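Local coordinates for protein putative retaining b-glycosidase (Saccharophagus degradans, PDB 5A95) that probably hydrolyses mixed-linkage beta-1,3-1,4-glucans as a retaining glycoside hydrolase of family 5, subfamily 26, at residues G301-V306 and W336-I341; R69-A74 and W330-D335; L292-P297 and P348-A353. The protein carries 1 engineered substitution. All blocks are in the same frame, centred on the assembly; numbering follows the deposited sequence.

Contact 1: residues G301-V306 and W336-I341. With BGC (beta-D-glucopyranose), chain D; BGC (beta-D-glucopyranose), chain B; BGC (beta-D-glucopyranose), chain C.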
loop_
_atom_site.group_PDB
_atom_site.type_symbol
_atom_site.label_atom_id
_atom_site.label_comp_id
_atom_site.label_asym_id
_atom_site.label_seq_id
_atom_site.Cartn_x
_atom_site.Cartn_y
_atom_site.Cartn_z
ATOM N N GLY A 301 -11.777 -34.480 -4.362
ATOM C CA GLY A 301 -11.576 -33.080 -4.624
ATOM C C GLY A 301 -11.751 -32.612 -6.050
ATOM O O GLY A 301 -11.291 -31.562 -6.397
ATOM N N ALA A 302 -12.452 -33.387 -6.883
ATOM C CA ALA A 302 -12.573 -33.078 -8.298
ATOM C C ALA A 302 -13.273 -31.752 -8.590
ATOM O O ALA A 302 -14.322 -31.456 -8.031
ATOM C CB ALA A 302 -13.305 -34.223 -9.002
ATOM N N HIS A 303 -12.700 -30.977 -9.495
ATOM C CA HIS A 303 -13.188 -29.667 -9.865
ATOM C C HIS A 303 -12.581 -29.285 -11.222
ATOM O O HIS A 303 -11.520 -29.774 -11.567
ATOM C CB HIS A 303 -12.735 -28.631 -8.824
ATOM C CG HIS A 303 -11.247 -28.608 -8.595
ATOM N ND1 HIS A 303 -10.605 -29.491 -7.745
ATOM C CD2 HIS A 303 -10.277 -27.798 -9.089
ATOM C CE1 HIS A 303 -9.312 -29.226 -7.720
ATOM N NE2 HIS A 303 -9.086 -28.202 -8.528
ATOM N N ILE A 304 -13.256 -28.431 -11.994
ATOM C CA ILE A 304 -12.661 -27.831 -13.201
ATOM C C ILE A 304 -11.517 -26.942 -12.693
ATOM O O ILE A 304 -11.705 -26.225 -11.709
ATOM C CB ILE A 304 -13.717 -27.016 -13.985
ATOM C CG1 ILE A 304 -14.854 -27.930 -14.483
ATOM C CG2 ILE A 304 -13.119 -26.263 -15.157
ATOM C CD1 ILE A 304 -16.117 -27.201 -14.911
ATOM N N PRO A 305 -10.330 -26.977 -13.345
ATOM C CA PRO A 305 -10.033 -27.606 -14.624
ATOM C C PRO A 305 -9.217 -28.897 -14.541
ATOM O O PRO A 305 -8.463 -29.205 -15.480
ATOM C CB PRO A 305 -9.213 -26.525 -15.318
ATOM C CG PRO A 305 -8.345 -26.008 -14.215
ATOM C CD PRO A 305 -9.267 -26.005 -12.996
ATOM N N VAL A 306 -9.327 -29.659 -13.451
ATOM C CA VAL A 306 -8.466 -30.812 -13.224
ATOM C C VAL A 306 -9.137 -32.177 -13.440
ATOM O O VAL A 306 -8.509 -33.207 -13.188
ATOM C CB VAL A 306 -7.810 -30.789 -11.814
ATOM C CG1 VAL A 306 -7.067 -29.470 -11.625
ATOM C CG2 VAL A 306 -8.812 -30.996 -10.677
ATOM N N TRP A 336 -4.588 -31.867 -0.197
ATOM C CA TRP A 336 -4.745 -30.909 -1.264
ATOM C C TRP A 336 -4.844 -31.645 -2.596
ATOM O O TRP A 336 -4.093 -32.579 -2.841
ATOM C CB TRP A 336 -3.534 -29.978 -1.272
ATOM C CG TRP A 336 -3.515 -28.990 -0.178
ATOM C CD1 TRP A 336 -4.354 -28.929 0.912
ATOM C CD2 TRP A 336 -2.635 -27.879 -0.075
ATOM N NE1 TRP A 336 -4.033 -27.822 1.683
ATOM C CE2 TRP A 336 -2.970 -27.175 1.109
ATOM C CE3 TRP A 336 -1.571 -27.416 -0.866
ATOM C CZ2 TRP A 336 -2.298 -26.022 1.505
ATOM C CZ3 TRP A 336 -0.910 -26.242 -0.469
ATOM C CH2 TRP A 336 -1.274 -25.570 0.700
ATOM N N SER A 337 -5.752 -31.195 -3.449
ATOM C CA SER A 337 -6.094 -31.929 -4.660
ATOM C C SER A 337 -5.756 -31.143 -5.940
ATOM O O SER A 337 -5.640 -29.921 -5.915
ATOM C CB SER A 337 -7.584 -32.258 -4.650
ATOM O OG SER A 337 -8.355 -31.079 -4.676
ATOM N N PRO A 338 -5.575 -31.838 -7.073
ATOM C CA PRO A 338 -5.568 -33.300 -7.192
ATOM C C PRO A 338 -4.361 -33.925 -6.492
ATOM O O PRO A 338 -3.237 -33.467 -6.664
ATOM C CB PRO A 338 -5.515 -33.531 -8.705
ATOM C CG PRO A 338 -4.879 -32.290 -9.257
ATOM C CD PRO A 338 -5.437 -31.194 -8.389
ATOM N N THR A 339 -4.600 -34.975 -5.703
ATOM C CA THR A 339 -3.544 -35.611 -4.941
ATOM C C THR A 339 -2.704 -36.558 -5.797
ATOM O O THR A 339 -3.214 -37.122 -6.765
ATOM C CB THR A 339 -4.118 -36.487 -3.833
ATOM O OG1 THR A 339 -4.847 -37.545 -4.446
ATOM C CG2 THR A 339 -5.011 -35.715 -2.910
ATOM N N MET A 340 -1.447 -36.777 -5.383
ATOM C CA MET A 340 -0.616 -37.859 -5.905
ATOM C C MET A 340 -0.599 -39.082 -5.025
ATOM O O MET A 340 -0.149 -40.138 -5.457
ATOM C CB MET A 340 0.830 -37.409 -6.112
ATOM C CG MET A 340 0.956 -36.311 -7.152
ATOM S SD MET A 340 2.654 -35.806 -7.453
ATOM C CE MET A 340 3.223 -37.232 -8.365
ATOM N N ILE A 341 -1.047 -38.910 -3.790
ATOM C CA ILE A 341 -1.010 -39.963 -2.785
ATOM C C ILE A 341 -2.300 -39.945 -1.990
ATOM O O ILE A 341 -2.935 -38.896 -1.837
ATOM C CB ILE A 341 0.211 -39.829 -1.843
ATOM C CG1 ILE A 341 0.258 -38.425 -1.202
ATOM C CG2 ILE A 341 1.492 -40.202 -2.577
ATOM C CD1 ILE A 341 1.395 -38.241 -0.210
HETATM C C2 BGC D . -6.085 -27.476 -3.525
HETATM C C3 BGC D . -6.790 -27.078 -2.241
HETATM C C4 BGC D . -5.896 -26.224 -1.370
HETATM C C5 BGC D . -5.328 -25.048 -2.163
HETATM C C6 BGC D . -4.252 -24.289 -1.430
HETATM C C1 BGC D . -5.635 -26.193 -4.203
HETATM O O2 BGC D . -7.020 -28.200 -4.320
HETATM O O3 BGC D . -7.127 -28.271 -1.521
HETATM O O4 BGC D . -6.663 -25.712 -0.284
HETATM O O5 BGC D . -4.724 -25.521 -3.353
HETATM O O6 BGC D . -3.764 -23.235 -2.254
HETATM C C2 BGC B . -3.921 -23.528 -7.546
HETATM C C3 BGC B . -3.725 -24.564 -6.442
HETATM C C4 BGC B . -4.974 -25.448 -6.348
HETATM C C5 BGC B . -5.278 -26.054 -7.704
HETATM C C6 BGC B . -6.486 -26.960 -7.678
HETATM C C1 BGC B . -4.516 -24.092 -8.833
HETATM O O1 BGC B . -5.133 -23.110 -9.627
HETATM O O2 BGC B . -2.647 -22.830 -7.801
HETATM O O3 BGC B . -3.393 -23.841 -5.214
HETATM O O4 BGC B . -4.915 -26.508 -5.381
HETATM O O5 BGC B . -5.585 -24.968 -8.571
HETATM O O6 BGC B . -6.746 -27.277 -9.046
HETATM C C2 BGC C . -8.758 -29.947 -0.974
HETATM C C3 BGC C . -10.233 -30.266 -0.844
HETATM C C4 BGC C . -10.927 -29.189 -0.043
HETATM C C5 BGC C . -10.684 -27.841 -0.690
HETATM C C6 BGC C . -11.318 -26.702 0.102
HETATM C C1 BGC C . -8.537 -28.562 -1.519
HETATM O O2 BGC C . -8.149 -30.913 -1.842
HETATM O O3 BGC C . -10.378 -31.504 -0.154
HETATM O O4 BGC C . -12.321 -29.501 0.024
HETATM O O5 BGC C . -9.274 -27.598 -0.739
HETATM O O6 BGC C . -10.712 -26.628 1.406
HETATM O O HOH W 1 -11.071 -29.511 -4.240
#
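H303 and S337 meet with no clear direct hydrogen bond between their loops; three glucose units and a water take up their polar groups instead. The sugars form one mixed-linkage chain, the glucose of chain C being joined to O3 of the chain D glucose and the latter to O4 of the chain B glucose. G301 approaches S337 without a side chain: any CB would run into S337 OG, and its positive phi (65°) also suits glycine. A water donates to G301 O and lies within hydrogen-bonding distance of S337 OG (water O to S337 OG 3.2 Å). That carbonyl is also met almost end-on by H303 ND1, 2.6 Å from G301 O and in the imidazole plane. A chi1 of 55° puts H303 CG between the backbone N and the carbonyl carbon, from where ND1 reaches G301 O. H303 NE2 lies 2.6 Å from O6 of the chain B glucose in a nearly straight bond (174°), and the two nitrogen bonds hold the ring's rotation. V306 CG2 covers one imidazole face, centred 3.4 Å above it, while V306 CG1 packs 4.0 Å from P338 CD, a proline that follows a cis peptide bond. S337 straddles the 1,3-linkage: its OG is 2.8 Å from O2 of the chain C glucose and 3.2 Å from O2 of the chain D glucose. The single hydroxyl proton can serve only one at a time. O2 of the chain D glucose donates to S337 O (2.7 Å). W336 lays its indole under C4 of that glucose, off-centre, and W32 of the second subunit meets the indole edge-to-face. This is consistent with selection for a mixed-linkage glucan, shaped in part by the assembly.

Contact 2: residues R69-A74 and W330-D335. With BGC (beta-D-glucopyranose), chain B; BGC (beta-D-glucopyranose), chain C.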
loop_
_atom_site.group_PDB
_atom_site.type_symbol
_atom_site.label_atom_id
_atom_site.label_comp_id
_atom_site.label_asym_id
_atom_site.label_seq_id
_atom_site.Cartn_x
_atom_site.Cartn_y
_atom_site.Cartn_z
ATOM N N ARG A 69 12.235 -32.313 -13.092
ATOM C CA ARG A 69 11.205 -33.336 -13.101
ATOM C C ARG A 69 10.910 -33.639 -11.647
ATOM O O ARG A 69 11.745 -34.180 -10.912
ATOM C CB ARG A 69 11.673 -34.636 -13.793
ATOM C CG ARG A 69 12.045 -34.509 -15.265
ATOM C CD ARG A 69 12.482 -35.861 -15.864
ATOM N NE ARG A 69 13.596 -36.409 -15.087
ATOM C CZ ARG A 69 14.883 -36.256 -15.350
ATOM N NH1 ARG A 69 15.291 -35.595 -16.436
ATOM N NH2 ARG A 69 15.767 -36.763 -14.506
ATOM N N GLY A 70 9.706 -33.311 -11.201
ATOM C CA GLY A 70 9.374 -33.570 -9.806
ATOM C C GLY A 70 7.959 -33.236 -9.440
ATOM O O GLY A 70 7.040 -33.384 -10.251
ATOM N N VAL A 71 7.793 -32.784 -8.199
ATOM C CA VAL A 71 6.481 -32.589 -7.621
ATOM C C VAL A 71 6.440 -31.319 -6.780
ATOM O O VAL A 71 7.465 -30.854 -6.275
ATOM C CB VAL A 71 6.043 -33.769 -6.725
ATOM C CG1 VAL A 71 6.121 -35.078 -7.481
ATOM C CG2 VAL A 71 6.889 -33.869 -5.466
ATOM N N ASN A 72 5.226 -30.782 -6.638
ATOM C CA ASN A 72 4.858 -29.910 -5.534
ATOM C C ASN A 72 4.633 -30.720 -4.284
ATOM O O ASN A 72 4.086 -31.830 -4.351
ATOM C CB ASN A 72 3.536 -29.212 -5.861
ATOM C CG ASN A 72 3.688 -28.124 -6.886
ATOM O OD1 ASN A 72 3.956 -26.987 -6.518
ATOM N ND2 ASN A 72 3.562 -28.462 -8.165
ATOM N N ILE A 73 4.969 -30.129 -3.144
ATOM C CA ILE A 73 4.433 -30.540 -1.862
ATOM C C ILE A 73 3.593 -29.375 -1.366
ATOM O O ILE A 73 3.541 -28.311 -2.010
ATOM C CB ILE A 73 5.530 -30.934 -0.864
ATOM C CG1 ILE A 73 6.510 -29.782 -0.627
ATOM C CG2 ILE A 73 6.246 -32.202 -1.340
ATOM C CD1 ILE A 73 7.535 -30.057 0.460
ATOM N N ALA A 74 2.872 -29.578 -0.272
ATOM C CA ALA A 74 2.046 -28.513 0.281
ATOM C C ALA A 74 2.893 -27.403 0.921
ATOM O O ALA A 74 4.095 -27.544 1.140
ATOM C CB ALA A 74 1.030 -29.068 1.294
ATOM N N TRP A 330 1.271 -31.366 -9.552
ATOM C CA TRP A 330 0.493 -30.902 -8.399
ATOM C C TRP A 330 -0.484 -32.022 -8.012
ATOM O O TRP A 330 -1.284 -32.407 -8.850
ATOM C CB TRP A 330 -0.291 -29.603 -8.768
ATOM C CG TRP A 330 -1.114 -29.052 -7.632
ATOM C CD1 TRP A 330 -2.360 -29.460 -7.258
ATOM C CD2 TRP A 330 -0.704 -28.083 -6.668
ATOM N NE1 TRP A 330 -2.777 -28.756 -6.153
ATOM C CE2 TRP A 330 -1.773 -27.910 -5.763
ATOM C CE3 TRP A 330 0.461 -27.329 -6.494
ATOM C CZ2 TRP A 330 -1.707 -27.025 -4.683
ATOM C CZ3 TRP A 330 0.534 -26.459 -5.435
ATOM C CH2 TRP A 330 -0.555 -26.291 -4.544
ATOM N N VAL A 331 -0.471 -32.529 -6.769
ATOM C CA VAL A 331 0.436 -32.164 -5.668
ATOM C C VAL A 331 0.705 -33.423 -4.832
ATOM O O VAL A 331 -0.189 -34.263 -4.678
ATOM C CB VAL A 331 -0.179 -31.040 -4.793
ATOM C CG1 VAL A 331 -1.548 -31.427 -4.278
ATOM C CG2 VAL A 331 0.743 -30.639 -3.650
ATOM N N PHE A 332 1.918 -33.554 -4.305
ATOM C CA PHE A 332 2.301 -34.697 -3.495
ATOM C C PHE A 332 1.885 -34.421 -2.053
ATOM O O PHE A 332 2.678 -34.038 -1.219
ATOM C CB PHE A 332 3.795 -34.959 -3.631
ATOM C CG PHE A 332 4.208 -36.305 -3.125
ATOM C CD1 PHE A 332 4.132 -37.410 -3.964
ATOM C CD2 PHE A 332 4.710 -36.478 -1.843
ATOM C CE1 PHE A 332 4.542 -38.655 -3.525
ATOM C CE2 PHE A 332 5.125 -37.733 -1.407
ATOM C CZ PHE A 332 5.018 -38.815 -2.246
ATOM N N ASP A 333 0.595 -34.638 -1.818
ATOM C CA ASP A 333 -0.083 -34.391 -0.562
ATOM C C ASP A 333 -1.344 -35.226 -0.586
ATOM O O ASP A 333 -1.941 -35.372 -1.651
ATOM C CB ASP A 333 -0.472 -32.901 -0.468
ATOM C CG ASP A 333 -0.910 -32.514 0.914
ATOM O OD1 ASP A 333 -0.025 -32.367 1.783
ATOM O OD2 ASP A 333 -2.140 -32.399 1.167
ATOM N N PRO A 334 -1.779 -35.774 0.575
ATOM C CA PRO A 334 -3.034 -36.542 0.593
ATOM C C PRO A 334 -4.299 -35.702 0.792
ATOM O O PRO A 334 -5.399 -36.231 0.692
ATOM C CB PRO A 334 -2.838 -37.501 1.780
ATOM C CG PRO A 334 -1.986 -36.733 2.719
ATOM C CD PRO A 334 -1.075 -35.883 1.867
ATOM N N ASP A 335 -4.153 -34.420 1.102
ATOM C CA ASP A 335 -5.282 -33.544 1.412
ATOM C C ASP A 335 -5.604 -32.561 0.307
ATOM O O ASP A 335 -6.761 -32.421 -0.094
ATOM C CB ASP A 335 -5.038 -32.772 2.721
ATOM C CG ASP A 335 -4.727 -33.674 3.867
ATOM O OD1 ASP A 335 -5.515 -34.594 4.085
ATOM O OD2 ASP A 335 -3.707 -33.480 4.547
HETATM C C2 BGC B . -3.921 -23.528 -7.546
HETATM C C3 BGC B . -3.725 -24.564 -6.442
HETATM C C4 BGC B . -4.974 -25.448 -6.348
HETATM C C5 BGC B . -5.278 -26.054 -7.704
HETATM C C6 BGC B . -6.486 -26.960 -7.678
HETATM C C1 BGC B . -4.516 -24.092 -8.833
HETATM O O1 BGC B . -5.133 -23.110 -9.627
HETATM O O2 BGC B . -2.647 -22.830 -7.801
HETATM O O3 BGC B . -3.393 -23.841 -5.214
HETATM O O4 BGC B . -4.915 -26.508 -5.381
HETATM O O5 BGC B . -5.585 -24.968 -8.571
HETATM O O6 BGC B . -6.746 -27.277 -9.046
HETATM C C2 BGC C . -8.758 -29.947 -0.974
HETATM C C3 BGC C . -10.233 -30.266 -0.844
HETATM C C4 BGC C . -10.927 -29.189 -0.043
HETATM C C5 BGC C . -10.684 -27.841 -0.690
HETATM C C6 BGC C . -11.318 -26.702 0.102
HETATM C C1 BGC C . -8.537 -28.562 -1.519
HETATM O O2 BGC C . -8.149 -30.913 -1.842
HETATM O O3 BGC C . -10.378 -31.504 -0.154
HETATM O O4 BGC C . -12.321 -29.501 0.024
HETATM O O5 BGC C . -9.274 -27.598 -0.739
HETATM O O6 BGC C . -10.712 -26.628 1.406
HETATM O O HOH W 2 2.585 -32.209 0.881
#
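N72, on the strand that begins the barrel, and F332 are joined by F332 N to N72 O (2.8 Å), the two segments running 54° apart (CA 71 to 74 against CA 330 to 333) and F332 centring an inverse gamma turn. The peptide bond between W330 and V331 is cis, as at the corresponding tryptophan of many clan A glycosidases. With CG anti to the backbone N (chi1 -180°), W330 swings its indole beside N72, whose CG comes 3.3 Å from W330 CE3; amide and ring planes stand 61° apart. V331 CB lies over one indole face and C3 of the chain B glucose over the opposite one, while NE1 donates to S337 O. With an alanine here, that glucose would probably lose its platform and S337 O its donor, and a gap would open beside N72 CG. V71 CG2 packs on F332 CB (3.8 Å), and a water ties A74 N to F332 O and D333 OD1. R103 of strand 101-106 holds N72 OD1, T290 O and V329 O take N72 ND2, and K78 forms a salt bridge with D333 OD1. Helix 87-96 packs on V71, I73 and F332, and helix 76-81 on A74 and D333.

Contact 3: residues L292-P297 and P348-A353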
loop_
_atom_site.group_PDB
_atom_site.type_symbol
_atom_site.label_atom_id
_atom_site.label_comp_id
_atom_site.label_asym_id
_atom_site.label_seq_id
_atom_site.Cartn_x
_atom_site.Cartn_y
_atom_site.Cartn_z
ATOM N N LEU A 292 0.526 -29.253 -13.010
ATOM C CA LEU A 292 -0.191 -30.101 -13.953
ATOM C C LEU A 292 -0.713 -31.284 -13.148
ATOM O O LEU A 292 -0.236 -31.548 -12.057
ATOM C CB LEU A 292 0.699 -30.555 -15.118
ATOM C CG LEU A 292 1.780 -31.578 -14.831
ATOM C CD1 LEU A 292 2.182 -32.354 -16.077
ATOM C CD2 LEU A 292 3.014 -30.925 -14.216
ATOM N N GLY A 293 -1.634 -32.036 -13.713
ATOM C CA GLY A 293 -2.179 -33.217 -13.068
ATOM C C GLY A 293 -3.678 -33.327 -13.246
ATOM O O GLY A 293 -4.285 -32.448 -13.818
ATOM N N TRP A 294 -4.252 -34.421 -12.749
ATOM C CA TRP A 294 -5.675 -34.637 -12.884
ATOM C C TRP A 294 -6.203 -35.551 -11.808
ATOM O O TRP A 294 -5.451 -36.245 -11.139
ATOM C CB TRP A 294 -6.040 -35.258 -14.250
ATOM C CG TRP A 294 -5.874 -36.765 -14.304
ATOM C CD1 TRP A 294 -6.870 -37.700 -14.097
ATOM C CD2 TRP A 294 -4.675 -37.531 -14.538
ATOM N NE1 TRP A 294 -6.357 -38.975 -14.205
ATOM C CE2 TRP A 294 -5.021 -38.901 -14.486
ATOM C CE3 TRP A 294 -3.343 -37.192 -14.818
ATOM C CZ2 TRP A 294 -4.078 -39.913 -14.691
ATOM C CZ3 TRP A 294 -2.430 -38.197 -15.025
ATOM C CH2 TRP A 294 -2.796 -39.545 -14.968
ATOM N N VAL A 295 -7.522 -35.532 -11.681
ATOM C CA VAL A 295 -8.269 -36.545 -10.948
ATOM C C VAL A 295 -9.503 -36.918 -11.766
ATOM O O VAL A 295 -10.022 -36.127 -12.528
ATOM C CB VAL A 295 -8.632 -36.057 -9.519
ATOM C CG1 VAL A 295 -9.522 -34.825 -9.564
ATOM C CG2 VAL A 295 -9.274 -37.170 -8.660
ATOM N N GLN A 296 -9.993 -38.137 -11.556
ATOM C CA GLN A 296 -11.248 -38.585 -12.134
ATOM C C GLN A 296 -12.358 -37.588 -11.827
ATOM O O GLN A 296 -12.340 -36.936 -10.782
ATOM C CB GLN A 296 -11.643 -39.943 -11.538
ATOM C CG GLN A 296 -10.776 -41.084 -11.996
ATOM C CD GLN A 296 -10.975 -41.439 -13.454
ATOM O OE1 GLN A 296 -12.115 -41.536 -13.917
ATOM N NE2 GLN A 296 -9.884 -41.632 -14.184
ATOM N N PRO A 297 -13.367 -37.494 -12.713
ATOM C CA PRO A 297 -14.377 -36.460 -12.511
ATOM C C PRO A 297 -15.246 -36.644 -11.281
ATOM O O PRO A 297 -15.835 -35.672 -10.831
ATOM C CB PRO A 297 -15.233 -36.546 -13.791
ATOM C CG PRO A 297 -14.941 -37.899 -14.348
ATOM C CD PRO A 297 -13.512 -38.189 -14.010
ATOM N N PRO A 348 -0.070 -44.553 -3.884
ATOM C CA PRO A 348 -0.333 -43.600 -4.969
ATOM C C PRO A 348 -1.804 -43.489 -5.346
ATOM O O PRO A 348 -2.563 -44.479 -5.276
ATOM C CB PRO A 348 0.478 -44.140 -6.144
ATOM C CG PRO A 348 1.483 -45.080 -5.557
ATOM C CD PRO A 348 0.814 -45.644 -4.332
ATOM N N SER A 349 -2.202 -42.295 -5.750
ATOM C CA SER A 349 -3.471 -42.082 -6.439
ATOM C C SER A 349 -3.261 -42.467 -7.908
ATOM O O SER A 349 -2.157 -42.813 -8.308
ATOM C CB SER A 349 -3.857 -40.616 -6.348
ATOM O OG SER A 349 -2.944 -39.865 -7.128
ATOM N N GLU A 350 -4.325 -42.380 -8.702
ATOM C CA GLU A 350 -4.209 -42.702 -10.118
ATOM C C GLU A 350 -3.098 -41.846 -10.759
ATOM O O GLU A 350 -2.203 -42.371 -11.410
ATOM C CB GLU A 350 -5.529 -42.461 -10.845
ATOM C CG GLU A 350 -5.440 -42.753 -12.338
ATOM C CD GLU A 350 -6.572 -42.221 -13.171
ATOM O OE1 GLU A 350 -7.397 -41.414 -12.694
ATOM O OE2 GLU A 350 -6.588 -42.534 -14.390
ATOM N N GLN A 351 -3.167 -40.519 -10.616
ATOM C CA GLN A 351 -2.137 -39.705 -11.263
ATOM C C GLN A 351 -0.773 -39.915 -10.615
ATOM O O GLN A 351 0.253 -39.815 -11.288
ATOM C CB GLN A 351 -2.490 -38.211 -11.321
ATOM C CG GLN A 351 -2.406 -37.442 -10.010
ATOM C CD GLN A 351 -2.196 -35.952 -10.215
ATOM O OE1 GLN A 351 -1.921 -35.490 -11.315
ATOM N NE2 GLN A 351 -2.256 -35.204 -9.132
ATOM N N GLY A 352 -0.748 -40.173 -9.311
ATOM C CA GLY A 352 0.512 -40.425 -8.653
ATOM C C GLY A 352 1.253 -41.624 -9.205
ATOM O O GLY A 352 2.440 -41.526 -9.517
ATOM N N ALA A 353 0.549 -42.746 -9.371
ATOM C CA ALA A 353 1.183 -43.937 -9.914
ATOM C C ALA A 353 1.675 -43.675 -11.338
ATOM O O ALA A 353 2.744 -44.131 -11.726
ATOM C CB ALA A 353 0.223 -45.115 -9.907
HETATM O O HOH W 3 -5.526 -38.709 -9.713
HETATM O O HOH W 4 -7.892 -39.968 -10.489
#
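E350 and Q351, in the first turn of helix 350-363, meet W294 and Q296 in the loop after strand 287-289, so the contact joins the seventh strand's loop of the (beta/alpha)8 barrel to its last helix. S349 is the N-cap: its OG accepts from G352 N (3.1 Å). E350 OE1 gathers three donors. Q296 NE2 comes in nearly straight, at 2.9 Å and 171° to E350 OE1, arriving on the syn side but 29° out of the carboxylate plane. W294 NE1 adds a weak bond of 3.1 Å to E350 OE1, its ring standing nearly perpendicular to the carboxylate. The third is a water 2.7 Å from E350 OE1 that also accepts from Q296 N. An extended E350 chain, with CG anti to the backbone N, carries the acid out to them. A second water bridges W294 O and Q351 N. The Q351 amide turns back toward the barrel, where its NE2 donates to W330 O and T339 O, and its OE1 accepts from W294 N at 2.9 Å, though the position of OE1 is less certain. W294 O and Q296 N are thus satisfied by water and Q296 NE2 by E350, whereas the partner of W294 N is less sure. Behind these polar groups, Q351 CB makes a CH-pi contact with W294, 3.7 Å from the centroid of the six-membered ring and 10° off its normal.

In the fold
Contact 2 lies deepest, about 11 Å from the chain centre to its own, where strand 69-72 meets the loop after strand 326-329; one backbone bond, apolar packing and a water join its segments. Contacts 1 and 3 have centres about 17 and 18 Å out. Both draw on the loop after strand 287-289, joined by V306 O with V295 N. Contacts 1 and 2 both reach the glucan, contact 1 with most of its polar groups, whereas contact 3 does not touch it and spends its own on a helix start with a partly exposed carboxylate. Residues 330-335 and 336-341 follow each other in sequence and pair back through P338 O with V331 N, tying the barrel core to the cleft.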